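Peptide chain release factor RF2 (Thermus thermophilus, PDB 2IHR) recognises the stop codons UGA and UAA on the ribosome and directs the termination of translation, with release of the finished peptide. Local coordinates at residues F109-K114 and P212-E217; T141-R146 and G339-L344; V186-R191 and R201-A206; I258-Q263 and E273-I278. All coordinates share one frame; numbering follows the deposited sequence.

Contact 4 is the one wholly buried contact: aliphatic side chains and a cysteine hold a helix to a strand, with no polar bond between the two segments. Contacts 1, 2 and 3 are partly buried and mix apolar packing with charge. Contacts 1 and 3 both use strand 201-213, yet their centres lie about 32 Å apart; contact 3 is ordinary backbone pairing within a sheet, whereas contact 1 sets a turn and a salt bridge against the strand's far end. Contact 1 also touches contact 4, where E213 packs on K277. Contact 2 joins the C-terminal end of helix 127-145 to the last part of the chain, and the same helix packs on one face of contact 3.

Contact 1 (F109-K114 and P212-E217); sequences FPHAEK and PEVDEE
The ammonium of K114 meets the carboxylate of D215 in a salt bridge, with NZ 2.8 Å from OD1, although the hydrogen bond within it is weak. The D215 oxygen OD2 is close behind, 3.1 Å from K114 NZ, and the two side chains cross at about a right angle. A bend in the lysine chain at chi2 (90°) turns CD aside, and from there the extended remainder carries the nitrogen to the aspartate. The stem packs as well: K114 CG rests 3.0 Å from the carbonyl oxygen of E213, and CD lies at the edge of the H111 ring, in its plane. An alanine in place of K114 would probably leave D215 without this charged mate and open a gap beside the E213 carbonyl.

H111 supplies the apolar half. Its ring takes V214 CG1 over one face in a CH-pi contact, the methyl 4.0 Å from the ring centroid and 22° off the normal. At the root of the side chain, H111 CB touches P212 CG at 3.6 Å, the two side chains crossing at about a right angle. H111 and K114, which both touch segment 212-217, are the first and last residues of a type I beta turn, closed by K114 N donating to H111 O at 2.6 Å. V214 also packs on Y284 of helix 268-294, and E213 pairs through its backbone with N115. The arrangement is a beta turn leading into strand 115-122, set against the end of its antiparallel neighbour 201-213 in the mixed sheet.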
loop_
_atom_site.group_PDB
_atom_site.type_symbol
_atom_site.label_atom_id
_atom_site.label_comp_id
_atom_site.label_asym_id
_atom_site.label_seq_id
_atom_site.Cartn_x
_atom_site.Cartn_y
_atom_site.Cartn_z
ATOM N N PHE A 109 9.733 3.019 -3.304
ATOM C CA PHE A 109 9.975 4.053 -2.307
ATOM C C PHE A 109 11.216 3.720 -1.425
ATOM O O PHE A 109 12.330 4.231 -1.745
ATOM C CB PHE A 109 8.736 4.508 -1.499
ATOM C CG PHE A 109 7.400 3.985 -1.991
ATOM C CD1 PHE A 109 6.632 3.161 -1.161
ATOM C CD2 PHE A 109 6.917 4.282 -3.255
ATOM C CE1 PHE A 109 5.434 2.632 -1.563
ATOM C CE2 PHE A 109 5.676 3.749 -3.699
ATOM C CZ PHE A 109 4.940 2.921 -2.837
ATOM N N PRO A 110 11.176 2.838 -0.413
ATOM C CA PRO A 110 10.775 1.830 0.558
ATOM C C PRO A 110 9.871 0.726 0.232
ATOM O O PRO A 110 9.359 0.625 -0.869
ATOM C CB PRO A 110 10.307 2.677 1.737
ATOM C CG PRO A 110 11.524 3.497 1.830
ATOM C CD PRO A 110 11.574 4.021 0.403
ATOM N N HIS A 111 9.717 -0.089 1.267
ATOM C CA HIS A 111 8.943 -1.325 1.305
ATOM C C HIS A 111 7.742 -1.580 0.392
ATOM O O HIS A 111 6.965 -2.505 0.641
ATOM C CB HIS A 111 8.533 -1.573 2.745
ATOM C CG HIS A 111 9.660 -1.425 3.724
ATOM N ND1 HIS A 111 9.949 -0.238 4.374
ATOM C CD2 HIS A 111 10.570 -2.326 4.162
ATOM C CE1 HIS A 111 10.987 -0.422 5.169
ATOM N NE2 HIS A 111 11.382 -1.677 5.058
ATOM N N ALA A 112 7.600 -0.752 -0.637
ATOM C CA ALA A 112 6.553 -0.844 -1.625
ATOM C C ALA A 112 6.282 -2.301 -2.003
ATOM O O ALA A 112 5.150 -2.698 -2.301
ATOM C CB ALA A 112 6.984 -0.082 -2.836
ATOM N N GLU A 113 7.346 -3.084 -1.994
ATOM C CA GLU A 113 7.324 -4.499 -2.321
ATOM C C GLU A 113 6.626 -5.387 -1.264
ATOM O O GLU A 113 5.995 -6.411 -1.580
ATOM C CB GLU A 113 8.772 -4.917 -2.463
ATOM C CG GLU A 113 9.634 -4.121 -1.481
ATOM C CD GLU A 113 10.922 -4.814 -1.127
ATOM O OE1 GLU A 113 11.013 -6.040 -1.370
ATOM O OE2 GLU A 113 11.834 -4.139 -0.592
ATOM N N LYS A 114 6.757 -4.997 -0.003
ATOM C CA LYS A 114 6.199 -5.774 1.097
ATOM C C LYS A 114 4.686 -5.915 1.187
ATOM O O LYS A 114 3.926 -5.109 0.651
ATOM C CB LYS A 114 6.736 -5.246 2.443
ATOM C CG LYS A 114 7.897 -6.070 3.039
ATOM C CD LYS A 114 9.282 -5.580 2.584
ATOM C CE LYS A 114 10.417 -6.475 3.105
ATOM N NZ LYS A 114 11.748 -5.782 3.120
ATOM N N PRO A 212 3.892 -1.164 6.205
ATOM C CA PRO A 212 4.283 -2.475 5.640
ATOM C C PRO A 212 4.752 -3.565 6.601
ATOM O O PRO A 212 5.409 -3.255 7.613
ATOM C CB PRO A 212 5.403 -2.115 4.669
ATOM C CG PRO A 212 6.108 -1.003 5.391
ATOM C CD PRO A 212 4.955 -0.154 6.019
ATOM N N GLU A 213 4.407 -4.826 6.278
ATOM C CA GLU A 213 4.871 -5.994 7.046
ATOM C C GLU A 213 6.269 -6.310 6.504
ATOM O O GLU A 213 6.442 -6.982 5.470
ATOM C CB GLU A 213 4.003 -7.237 6.856
ATOM C CG GLU A 213 4.857 -8.520 6.821
ATOM C CD GLU A 213 4.056 -9.800 6.921
ATOM O OE1 GLU A 213 3.806 -10.461 5.869
ATOM O OE2 GLU A 213 3.682 -10.137 8.073
ATOM N N VAL A 214 7.257 -5.799 7.223
ATOM C CA VAL A 214 8.674 -5.938 6.919
ATOM C C VAL A 214 9.288 -7.325 7.187
ATOM O O VAL A 214 8.581 -8.307 7.485
ATOM C CB VAL A 214 9.431 -4.908 7.716
ATOM C CG1 VAL A 214 8.924 -3.494 7.375
ATOM C CG2 VAL A 214 9.202 -5.178 9.163
ATOM N N ASP A 215 10.614 -7.382 7.151
ATOM C CA ASP A 215 11.304 -8.653 7.273
ATOM C C ASP A 215 11.819 -9.217 8.586
ATOM O O ASP A 215 12.739 -10.034 8.573
ATOM C CB ASP A 215 12.421 -8.688 6.225
ATOM C CG ASP A 215 12.766 -7.301 5.682
ATOM O OD1 ASP A 215 12.013 -6.315 5.891
ATOM O OD2 ASP A 215 13.802 -7.193 5.007
ATOM N N GLU A 216 11.225 -8.803 9.700
ATOM C CA GLU A 216 11.565 -9.302 11.037
ATOM C C GLU A 216 13.028 -9.347 11.452
ATOM O O GLU A 216 13.330 -9.516 12.636
ATOM C CB GLU A 216 10.927 -10.695 11.235
ATOM C CG GLU A 216 11.481 -11.831 10.386
ATOM C CD GLU A 216 10.737 -13.136 10.591
ATOM O OE1 GLU A 216 10.067 -13.620 9.644
ATOM O OE2 GLU A 216 10.819 -13.675 11.710
ATOM N N GLU A 217 13.913 -9.256 10.465
ATOM C CA GLU A 217 15.349 -9.260 10.684
ATOM C C GLU A 217 15.650 -7.805 10.956
ATOM O O GLU A 217 16.494 -7.464 11.808
ATOM C CB GLU A 217 16.122 -9.689 9.429
ATOM C CG GLU A 217 16.234 -11.188 9.242
ATOM C CD GLU A 217 14.958 -11.815 8.696
ATOM O OE1 GLU A 217 14.270 -12.560 9.430
ATOM O OE2 GLU A 217 14.643 -11.559 7.519
#

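Contact 2 (T141-R146 and G339-L344); sequences TRFAER and GDLMDL
The F143 ring overlaps L341, whose methyl CD1 approaches obliquely and comes 3.7 Å from CG of the phenylalanine. CG stands anti to the backbone N (chi1 167°), and two further groups meet the rim of the ring. The carbonyl oxygen of G339 lies in the ring plane, 3.4 Å from F143 CD1. The sulfur of M342 also sits at the edge, 5.3 Å from the ring centroid and 89° off its normal, a Met-aromatic contact in which the two side chains cross at about a right angle.

R146 covers the next part of the loop. Its guanidinium lies flat over the peptide between G339 and D340, with D340 N 3.5 Å above the centre of the group and G339 C nearer its rim. A bend at chi3 (80°) turns NE toward the G339 backbone, and NH1 touches D340 CB at 3.4 Å. No hydrogen bond crosses here: the arginine's polar end is engaged by D338, which also takes a salt bridge from R142 NE, while D340 pairs with R330. This shared aspartate would probably ease the repulsion between the two neighbouring guanidinium groups.

G339 comes within 4.0 Å of R142 CB by its CA. A beta carbon on it would collide with R146 NE, and its positive phi would jam such a carbon against the preceding carbonyl. It is the C-prime residue of a Schellman motif, with D340 N bonded to N335 O and G339 N to V336 O, which ends helix 333-336 against the C-terminal turn of helix 127-145.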
loop_
_atom_site.group_PDB
_atom_site.type_symbol
_atom_site.label_atom_id
_atom_site.label_comp_id
_atom_site.label_asym_id
_atom_site.label_seq_id
_atom_site.Cartn_x
_atom_site.Cartn_y
_atom_site.Cartn_z
ATOM N N THR A 141 -11.186 -5.775 0.366
ATOM C CA THR A 141 -11.120 -7.218 0.293
ATOM C C THR A 141 -11.371 -7.592 -1.156
ATOM O O THR A 141 -10.670 -8.417 -1.705
ATOM C CB THR A 141 -12.156 -7.862 1.222
ATOM O OG1 THR A 141 -11.731 -7.697 2.577
ATOM C CG2 THR A 141 -12.247 -9.321 0.975
ATOM N N ARG A 142 -12.365 -6.967 -1.782
ATOM C CA ARG A 142 -12.627 -7.250 -3.195
ATOM C C ARG A 142 -11.418 -6.798 -4.012
ATOM O O ARG A 142 -11.085 -7.411 -5.033
ATOM C CB ARG A 142 -13.886 -6.513 -3.731
ATOM C CG ARG A 142 -15.237 -7.045 -3.288
ATOM C CD ARG A 142 -15.585 -8.369 -4.030
ATOM N NE ARG A 142 -15.844 -8.153 -5.446
ATOM C CZ ARG A 142 -14.993 -8.456 -6.420
ATOM N NH1 ARG A 142 -13.832 -9.031 -6.108
ATOM N NH2 ARG A 142 -15.250 -8.081 -7.693
ATOM N N PHE A 143 -10.770 -5.720 -3.579
ATOM C CA PHE A 143 -9.614 -5.213 -4.312
ATOM C C PHE A 143 -8.524 -6.265 -4.344
ATOM O O PHE A 143 -7.937 -6.547 -5.387
ATOM C CB PHE A 143 -9.045 -3.963 -3.660
ATOM C CG PHE A 143 -7.698 -3.585 -4.191
ATOM C CD1 PHE A 143 -7.554 -3.113 -5.501
ATOM C CD2 PHE A 143 -6.562 -3.772 -3.423
ATOM C CE1 PHE A 143 -6.290 -2.844 -6.046
ATOM C CE2 PHE A 143 -5.276 -3.506 -3.951
ATOM C CZ PHE A 143 -5.150 -3.046 -5.269
ATOM N N ALA A 144 -8.251 -6.837 -3.183
ATOM C CA ALA A 144 -7.231 -7.864 -3.067
ATOM C C ALA A 144 -7.633 -9.048 -3.955
ATOM O O ALA A 144 -6.861 -9.539 -4.766
ATOM C CB ALA A 144 -7.120 -8.297 -1.606
ATOM N N GLU A 145 -8.868 -9.474 -3.771
ATOM C CA GLU A 145 -9.491 -10.561 -4.505
ATOM C C GLU A 145 -9.091 -10.483 -5.980
ATOM O O GLU A 145 -8.435 -11.379 -6.500
ATOM C CB GLU A 145 -11.013 -10.404 -4.357
ATOM C CG GLU A 145 -11.882 -11.642 -4.368
ATOM C CD GLU A 145 -13.234 -11.394 -3.651
ATOM O OE1 GLU A 145 -13.230 -11.128 -2.405
ATOM O OE2 GLU A 145 -14.297 -11.459 -4.333
ATOM N N ARG A 146 -9.479 -9.394 -6.639
ATOM C CA ARG A 146 -9.204 -9.194 -8.051
ATOM C C ARG A 146 -7.762 -8.874 -8.420
ATOM O O ARG A 146 -7.435 -8.591 -9.577
ATOM C CB ARG A 146 -10.159 -8.128 -8.633
ATOM C CG ARG A 146 -10.171 -6.755 -7.944
ATOM C CD ARG A 146 -11.030 -5.721 -8.714
ATOM N NE ARG A 146 -12.481 -5.833 -8.481
ATOM C CZ ARG A 146 -13.399 -5.369 -9.340
ATOM N NH1 ARG A 146 -13.019 -4.784 -10.472
ATOM N NH2 ARG A 146 -14.698 -5.443 -9.071
ATOM N N GLY A 339 -14.000 -3.012 -5.684
ATOM C CA GLY A 339 -12.632 -3.386 -5.882
ATOM C C GLY A 339 -11.879 -2.658 -6.970
ATOM O O GLY A 339 -10.635 -2.504 -6.912
ATOM N N ASP A 340 -12.583 -2.198 -7.989
ATOM C CA ASP A 340 -11.857 -1.554 -9.078
ATOM C C ASP A 340 -11.195 -0.222 -8.634
ATOM O O ASP A 340 -11.756 0.871 -8.836
ATOM C CB ASP A 340 -12.845 -1.391 -10.229
ATOM C CG ASP A 340 -12.322 -0.526 -11.371
ATOM O OD1 ASP A 340 -11.073 -0.544 -11.638
ATOM O OD2 ASP A 340 -13.190 0.155 -12.002
ATOM N N LEU A 341 -9.982 -0.321 -8.082
ATOM C CA LEU A 341 -9.243 0.838 -7.577
ATOM C C LEU A 341 -7.999 1.340 -8.307
ATOM O O LEU A 341 -7.496 2.456 -8.034
ATOM C CB LEU A 341 -8.783 0.541 -6.160
ATOM C CG LEU A 341 -9.816 0.161 -5.135
ATOM C CD1 LEU A 341 -9.115 -0.165 -3.776
ATOM C CD2 LEU A 341 -10.824 1.263 -5.083
ATOM N N MET A 342 -7.483 0.544 -9.224
ATOM C CA MET A 342 -6.245 0.914 -9.859
ATOM C C MET A 342 -6.028 2.328 -10.320
ATOM O O MET A 342 -4.960 2.891 -10.109
ATOM C CB MET A 342 -5.950 -0.051 -11.001
ATOM C CG MET A 342 -5.575 -1.444 -10.523
ATOM S SD MET A 342 -4.280 -1.477 -9.233
ATOM C CE MET A 342 -3.063 -0.342 -9.857
ATOM N N ASP A 343 -7.013 2.927 -10.955
ATOM C CA ASP A 343 -6.805 4.271 -11.477
ATOM C C ASP A 343 -6.721 5.319 -10.386
ATOM O O ASP A 343 -6.102 6.375 -10.576
ATOM C CB ASP A 343 -7.886 4.606 -12.526
ATOM C CG ASP A 343 -9.296 4.802 -11.936
ATOM O OD1 ASP A 343 -9.654 4.219 -10.880
ATOM O OD2 ASP A 343 -10.077 5.557 -12.579
ATOM N N LEU A 344 -7.324 5.015 -9.238
ATOM C CA LEU A 344 -7.301 5.916 -8.101
ATOM C C LEU A 344 -5.953 5.774 -7.420
ATOM O O LEU A 344 -5.401 6.733 -6.872
ATOM C CB LEU A 344 -8.452 5.574 -7.134
ATOM C CG LEU A 344 -9.823 6.203 -7.495
ATOM C CD1 LEU A 344 -10.908 5.504 -6.717
ATOM C CD2 LEU A 344 -9.786 7.750 -7.211
#

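Contact 3 (V186-R191 and R201-A206); sequences VHRLVR and RHTSFA
Strands 186-190 and 201-206 run antiparallel, their axes 4.7 Å apart at closest approach and 160° between their directions. H187 with A206, L189 with S204 and R191 with H202 are hydrogen-bonded pairs, while R188 with F205 and V190 with T203 are non-hydrogen-bonded. L189 N to S204 O is nearly straight at the hydrogen (176°). A water adds a link, donating to L189 O and hydrogen-bonded to S204 OG at 2.7 Å.

F205 and R188 lie side by side on one face of the sheet, pointing the same way. The arginine's methylene stem does the touching, CD 3.3 Å from F205 CZ, and V186 CG1 meets the ring edge at CD2 (3.8 Å). An alanine in place of F205 would probably leave the R188 stem and the V186 methyl without this cover and the arginine chain freer to move. On the other face L189 and S204 bring their CB atoms together, beside helix 127-145.

The polar ends find partners beyond the hairpin: R188 NE bonds S313, R191 is paired with E128 and D131, and R201 with D317. Backbone bonds and aliphatic stems thus join the two strands, while the charged groups tie the hairpin to its surroundings.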
loop_
_atom_site.group_PDB
_atom_site.type_symbol
_atom_site.label_atom_id
_atom_site.label_comp_id
_atom_site.label_asym_id
_atom_site.label_seq_id
_atom_site.Cartn_x
_atom_site.Cartn_y
_atom_site.Cartn_z
ATOM N N VAL A 186 -8.413 9.608 5.535
ATOM C CA VAL A 186 -9.815 9.594 5.955
ATOM C C VAL A 186 -10.766 9.500 4.740
ATOM O O VAL A 186 -10.575 10.142 3.709
ATOM C CB VAL A 186 -10.147 10.844 6.837
ATOM C CG1 VAL A 186 -11.603 10.803 7.295
ATOM C CG2 VAL A 186 -9.251 10.852 8.050
ATOM N N HIS A 187 -11.807 8.705 4.872
ATOM C CA HIS A 187 -12.705 8.516 3.761
ATOM C C HIS A 187 -14.081 8.990 4.134
ATOM O O HIS A 187 -14.615 8.601 5.187
ATOM C CB HIS A 187 -12.700 7.011 3.371
ATOM C CG HIS A 187 -11.405 6.552 2.767
ATOM N ND1 HIS A 187 -11.266 6.254 1.431
ATOM C CD2 HIS A 187 -10.184 6.326 3.322
ATOM C CE1 HIS A 187 -10.032 5.849 1.184
ATOM N NE2 HIS A 187 -9.352 5.886 2.318
ATOM N N ARG A 188 -14.676 9.836 3.289
ATOM C CA ARG A 188 -16.012 10.352 3.597
ATOM C C ARG A 188 -17.145 9.794 2.717
ATOM O O ARG A 188 -17.020 9.701 1.479
ATOM C CB ARG A 188 -16.008 11.871 3.521
ATOM C CG ARG A 188 -17.335 12.463 3.805
ATOM C CD ARG A 188 -17.277 13.947 3.813
ATOM N NE ARG A 188 -17.135 14.488 2.475
ATOM C CZ ARG A 188 -17.990 15.361 1.951
ATOM N NH1 ARG A 188 -19.027 15.770 2.665
ATOM N NH2 ARG A 188 -17.805 15.830 0.719
ATOM N N LEU A 189 -18.250 9.454 3.387
ATOM C CA LEU A 189 -19.449 8.894 2.785
ATOM C C LEU A 189 -20.659 9.794 2.915
ATOM O O LEU A 189 -21.002 10.248 3.991
ATOM C CB LEU A 189 -19.772 7.548 3.443
ATOM C CG LEU A 189 -20.656 6.482 2.727
ATOM C CD1 LEU A 189 -21.959 6.351 3.468
ATOM C CD2 LEU A 189 -20.871 6.799 1.285
ATOM N N VAL A 190 -21.312 10.043 1.802
ATOM C CA VAL A 190 -22.507 10.862 1.786
ATOM C C VAL A 190 -23.643 10.118 1.086
ATOM O O VAL A 190 -23.496 9.639 -0.062
ATOM C CB VAL A 190 -22.255 12.158 1.034
ATOM C CG1 VAL A 190 -23.398 13.099 1.260
ATOM C CG2 VAL A 190 -20.916 12.743 1.465
ATOM N N ARG A 191 -24.760 10.009 1.798
ATOM C CA ARG A 191 -25.975 9.354 1.300
ATOM C C ARG A 191 -26.965 9.345 2.422
ATOM O O ARG A 191 -26.633 9.689 3.565
ATOM C CB ARG A 191 -25.734 7.884 0.931
ATOM C CG ARG A 191 -25.453 7.033 2.141
ATOM C CD ARG A 191 -25.404 5.546 1.865
ATOM N NE ARG A 191 -25.215 4.859 3.134
ATOM C CZ ARG A 191 -24.974 3.563 3.259
ATOM N NH1 ARG A 191 -24.884 2.801 2.167
ATOM N NH2 ARG A 191 -24.853 3.026 4.478
ATOM N N ARG A 201 -29.831 13.105 4.068
ATOM C CA ARG A 201 -28.451 12.747 3.719
ATOM C C ARG A 201 -27.601 12.746 4.989
ATOM O O ARG A 201 -27.655 13.683 5.791
ATOM C CB ARG A 201 -27.791 13.764 2.753
ATOM C CG ARG A 201 -28.661 14.409 1.663
ATOM C CD ARG A 201 -28.257 13.993 0.207
ATOM N NE ARG A 201 -26.818 14.097 -0.129
ATOM C CZ ARG A 201 -26.226 15.128 -0.739
ATOM N NH1 ARG A 201 -26.937 16.191 -1.094
ATOM N NH2 ARG A 201 -24.925 15.080 -1.031
ATOM N N HIS A 202 -26.820 11.696 5.182
ATOM C CA HIS A 202 -25.933 11.647 6.331
ATOM C C HIS A 202 -24.532 11.768 5.786
ATOM O O HIS A 202 -24.277 11.595 4.588
ATOM C CB HIS A 202 -26.053 10.339 7.110
ATOM C CG HIS A 202 -27.204 10.303 8.070
ATOM N ND1 HIS A 202 -28.484 10.685 7.714
ATOM C CD2 HIS A 202 -27.282 9.879 9.355
ATOM C CE1 HIS A 202 -29.299 10.494 8.738
ATOM N NE2 HIS A 202 -28.596 10.004 9.746
ATOM N N THR A 203 -23.621 12.097 6.676
ATOM C CA THR A 203 -22.238 12.227 6.302
ATOM C C THR A 203 -21.569 11.352 7.316
ATOM O O THR A 203 -21.912 11.414 8.483
ATOM C CB THR A 203 -21.792 13.676 6.398
ATOM O OG1 THR A 203 -22.629 14.483 5.533
ATOM C CG2 THR A 203 -20.342 13.794 5.992
ATOM N N SER A 204 -20.653 10.504 6.856
ATOM C CA SER A 204 -19.993 9.552 7.732
ATOM C C SER A 204 -18.535 9.525 7.394
ATOM O O SER A 204 -18.137 9.959 6.302
ATOM C CB SER A 204 -20.562 8.159 7.518
ATOM O OG SER A 204 -21.922 8.086 7.875
ATOM N N PHE A 205 -17.727 9.039 8.327
ATOM C CA PHE A 205 -16.287 8.974 8.101
ATOM C C PHE A 205 -15.749 7.710 8.691
ATOM O O PHE A 205 -16.367 7.119 9.569
ATOM C CB PHE A 205 -15.556 10.134 8.791
ATOM C CG PHE A 205 -15.939 11.478 8.267
ATOM C CD1 PHE A 205 -17.130 12.084 8.683
ATOM C CD2 PHE A 205 -15.184 12.079 7.264
ATOM C CE1 PHE A 205 -17.575 13.263 8.094
ATOM C CE2 PHE A 205 -15.616 13.253 6.672
ATOM C CZ PHE A 205 -16.821 13.847 7.089
ATOM N N ALA A 206 -14.591 7.308 8.190
ATOM C CA ALA A 206 -13.861 6.129 8.670
ATOM C C ALA A 206 -12.460 6.455 8.217
ATOM O O ALA A 206 -12.309 7.075 7.185
ATOM C CB ALA A 206 -14.364 4.855 8.007
HETATM O O HOH W 1 -23.129 8.971 5.650
#

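Contact 4 (I258-Q263 and E273-I278); sequences ITVTCQ and ELALKI
V260 and C262 both direct their side chains from strand 258-262 at helix 273-278, and A275 lies between them. The alanine methyl CB is 4.0 Å from V260 CG1 and equally far from C262 CB, filling the interval between the two strand residues. The small side chain is consistent with the close approach of the helix backbone, V260 CG1 lying 3.3 Å from the carbonyl oxygen of A275.

On one flank of A275 the valine meets I278. The two side chains cross obliquely, and I278 CG2 touches both methyls of V260, with its distance to V260 CG2 4.0 Å. On the other flank C262 reaches L274. Its SG stands anti to the backbone N (chi1 174°) and presses on L274 CD2 at 3.2 Å, a tight approach, with L274 CB also nearby at 3.8 Å from the sulfur. The thiol is in addition hydrogen-bonded to a residue just outside the two segments.

Strand and helix run at 146° to each other, with a closest axis distance of 7.7 Å. Beyond them, L274 and I278 pack on V154 of strand 150-158, and A275 on V251 of the adjoining strand. The helix therefore has apolar neighbours from two sheets. Within the RF-1 domain, which contains the GGQ motif, this contact joins helix and sheet through shape and burial of apolar surface, since no hydrogen bond or salt bridge spans the two segments.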
loop_
_atom_site.group_PDB
_atom_site.type_symbol
_atom_site.label_atom_id
_atom_site.label_comp_id
_atom_site.label_asym_id
_atom_site.label_seq_id
_atom_site.Cartn_x
_atom_site.Cartn_y
_atom_site.Cartn_z
ATOM N N ILE A 258 0.930 -0.209 22.853
ATOM C CA ILE A 258 0.525 -0.733 21.562
ATOM C C ILE A 258 -0.059 -2.118 21.837
ATOM O O ILE A 258 0.493 -2.883 22.616
ATOM C CB ILE A 258 1.740 -0.846 20.594
ATOM C CG1 ILE A 258 2.224 0.556 20.241
ATOM C CG2 ILE A 258 1.364 -1.617 19.306
ATOM C CD1 ILE A 258 3.283 0.594 19.168
ATOM N N THR A 259 -1.197 -2.433 21.236
ATOM C CA THR A 259 -1.766 -3.746 21.455
ATOM C C THR A 259 -2.286 -4.324 20.145
ATOM O O THR A 259 -2.757 -3.594 19.280
ATOM C CB THR A 259 -2.874 -3.707 22.532
ATOM O OG1 THR A 259 -4.155 -3.952 21.944
ATOM C CG2 THR A 259 -2.886 -2.360 23.230
ATOM N N VAL A 260 -2.170 -5.642 20.011
ATOM C CA VAL A 260 -2.593 -6.370 18.821
ATOM C C VAL A 260 -3.374 -7.624 19.212
ATOM O O VAL A 260 -2.868 -8.459 19.954
ATOM C CB VAL A 260 -1.373 -6.849 17.989
ATOM C CG1 VAL A 260 -1.838 -7.616 16.756
ATOM C CG2 VAL A 260 -0.472 -5.684 17.619
ATOM N N THR A 261 -4.595 -7.753 18.694
ATOM C CA THR A 261 -5.451 -8.903 18.946
ATOM C C THR A 261 -5.522 -9.737 17.656
ATOM O O THR A 261 -5.398 -9.199 16.566
ATOM C CB THR A 261 -6.789 -8.421 19.379
ATOM O OG1 THR A 261 -6.591 -7.447 20.415
ATOM C CG2 THR A 261 -7.621 -9.583 19.893
ATOM N N CYS A 262 -5.714 -11.043 17.766
ATOM C CA CYS A 262 -5.696 -11.867 16.571
ATOM C C CYS A 262 -6.397 -13.192 16.656
ATOM O O CYS A 262 -5.872 -14.128 17.242
ATOM C CB CYS A 262 -4.258 -12.137 16.162
ATOM S SG CYS A 262 -4.064 -13.301 14.755
ATOM N N GLN A 263 -7.563 -13.268 16.028
ATOM C CA GLN A 263 -8.375 -14.474 15.983
ATOM C C GLN A 263 -8.311 -15.107 14.590
ATOM O O GLN A 263 -9.315 -15.713 14.193
ATOM C CB GLN A 263 -9.857 -14.137 16.257
ATOM C CG GLN A 263 -10.096 -12.762 16.878
ATOM C CD GLN A 263 -11.337 -12.050 16.332
ATOM O OE1 GLN A 263 -11.956 -11.230 17.029
ATOM N NE2 GLN A 263 -11.691 -12.344 15.076
ATOM N N GLU A 273 1.837 -15.852 16.971
ATOM C CA GLU A 273 2.879 -15.578 16.011
ATOM C C GLU A 273 2.511 -14.367 15.151
ATOM O O GLU A 273 3.311 -13.442 14.997
ATOM C CB GLU A 273 3.118 -16.823 15.143
ATOM C CG GLU A 273 4.068 -16.582 13.990
ATOM C CD GLU A 273 4.104 -17.736 13.013
ATOM O OE1 GLU A 273 3.054 -18.421 12.841
ATOM O OE2 GLU A 273 5.180 -17.939 12.406
ATOM N N LEU A 274 1.294 -14.375 14.609
ATOM C CA LEU A 274 0.822 -13.285 13.759
ATOM C C LEU A 274 0.754 -11.988 14.562
ATOM O O LEU A 274 1.335 -10.978 14.160
ATOM C CB LEU A 274 -0.562 -13.635 13.194
ATOM C CG LEU A 274 -1.158 -12.799 12.060
ATOM C CD1 LEU A 274 -0.389 -13.007 10.757
ATOM C CD2 LEU A 274 -2.594 -13.198 11.880
ATOM N N ALA A 275 0.052 -12.033 15.695
ATOM C CA ALA A 275 -0.128 -10.871 16.583
ATOM C C ALA A 275 1.168 -10.163 16.833
ATOM O O ALA A 275 1.209 -8.924 16.958
ATOM C CB ALA A 275 -0.712 -11.300 17.929
ATOM N N LEU A 276 2.224 -10.971 16.915
ATOM C CA LEU A 276 3.577 -10.486 17.180
ATOM C C LEU A 276 4.271 -9.982 15.930
ATOM O O LEU A 276 5.127 -9.095 16.001
ATOM C CB LEU A 276 4.412 -11.612 17.814
ATOM C CG LEU A 276 4.131 -12.096 19.246
ATOM C CD1 LEU A 276 4.920 -13.365 19.459
ATOM C CD2 LEU A 276 4.531 -11.036 20.292
ATOM N N LYS A 277 3.906 -10.571 14.790
ATOM C CA LYS A 277 4.468 -10.201 13.499
ATOM C C LYS A 277 3.916 -8.813 13.152
ATOM O O LYS A 277 4.656 -7.946 12.667
ATOM C CB LYS A 277 4.093 -11.243 12.439
ATOM C CG LYS A 277 5.301 -11.670 11.608
ATOM C CD LYS A 277 4.936 -12.635 10.495
ATOM C CE LYS A 277 4.462 -13.947 11.057
ATOM N NZ LYS A 277 4.679 -15.033 10.074
ATOM N N ILE A 278 2.621 -8.607 13.416
ATOM C CA ILE A 278 1.995 -7.300 13.201
ATOM C C ILE A 278 2.594 -6.310 14.200
ATOM O O ILE A 278 3.159 -5.291 13.801
ATOM C CB ILE A 278 0.423 -7.291 13.407
ATOM C CG1 ILE A 278 -0.318 -7.722 12.128
ATOM C CG2 ILE A 278 -0.049 -5.852 13.660
ATOM C CD1 ILE A 278 -0.281 -9.161 11.797
#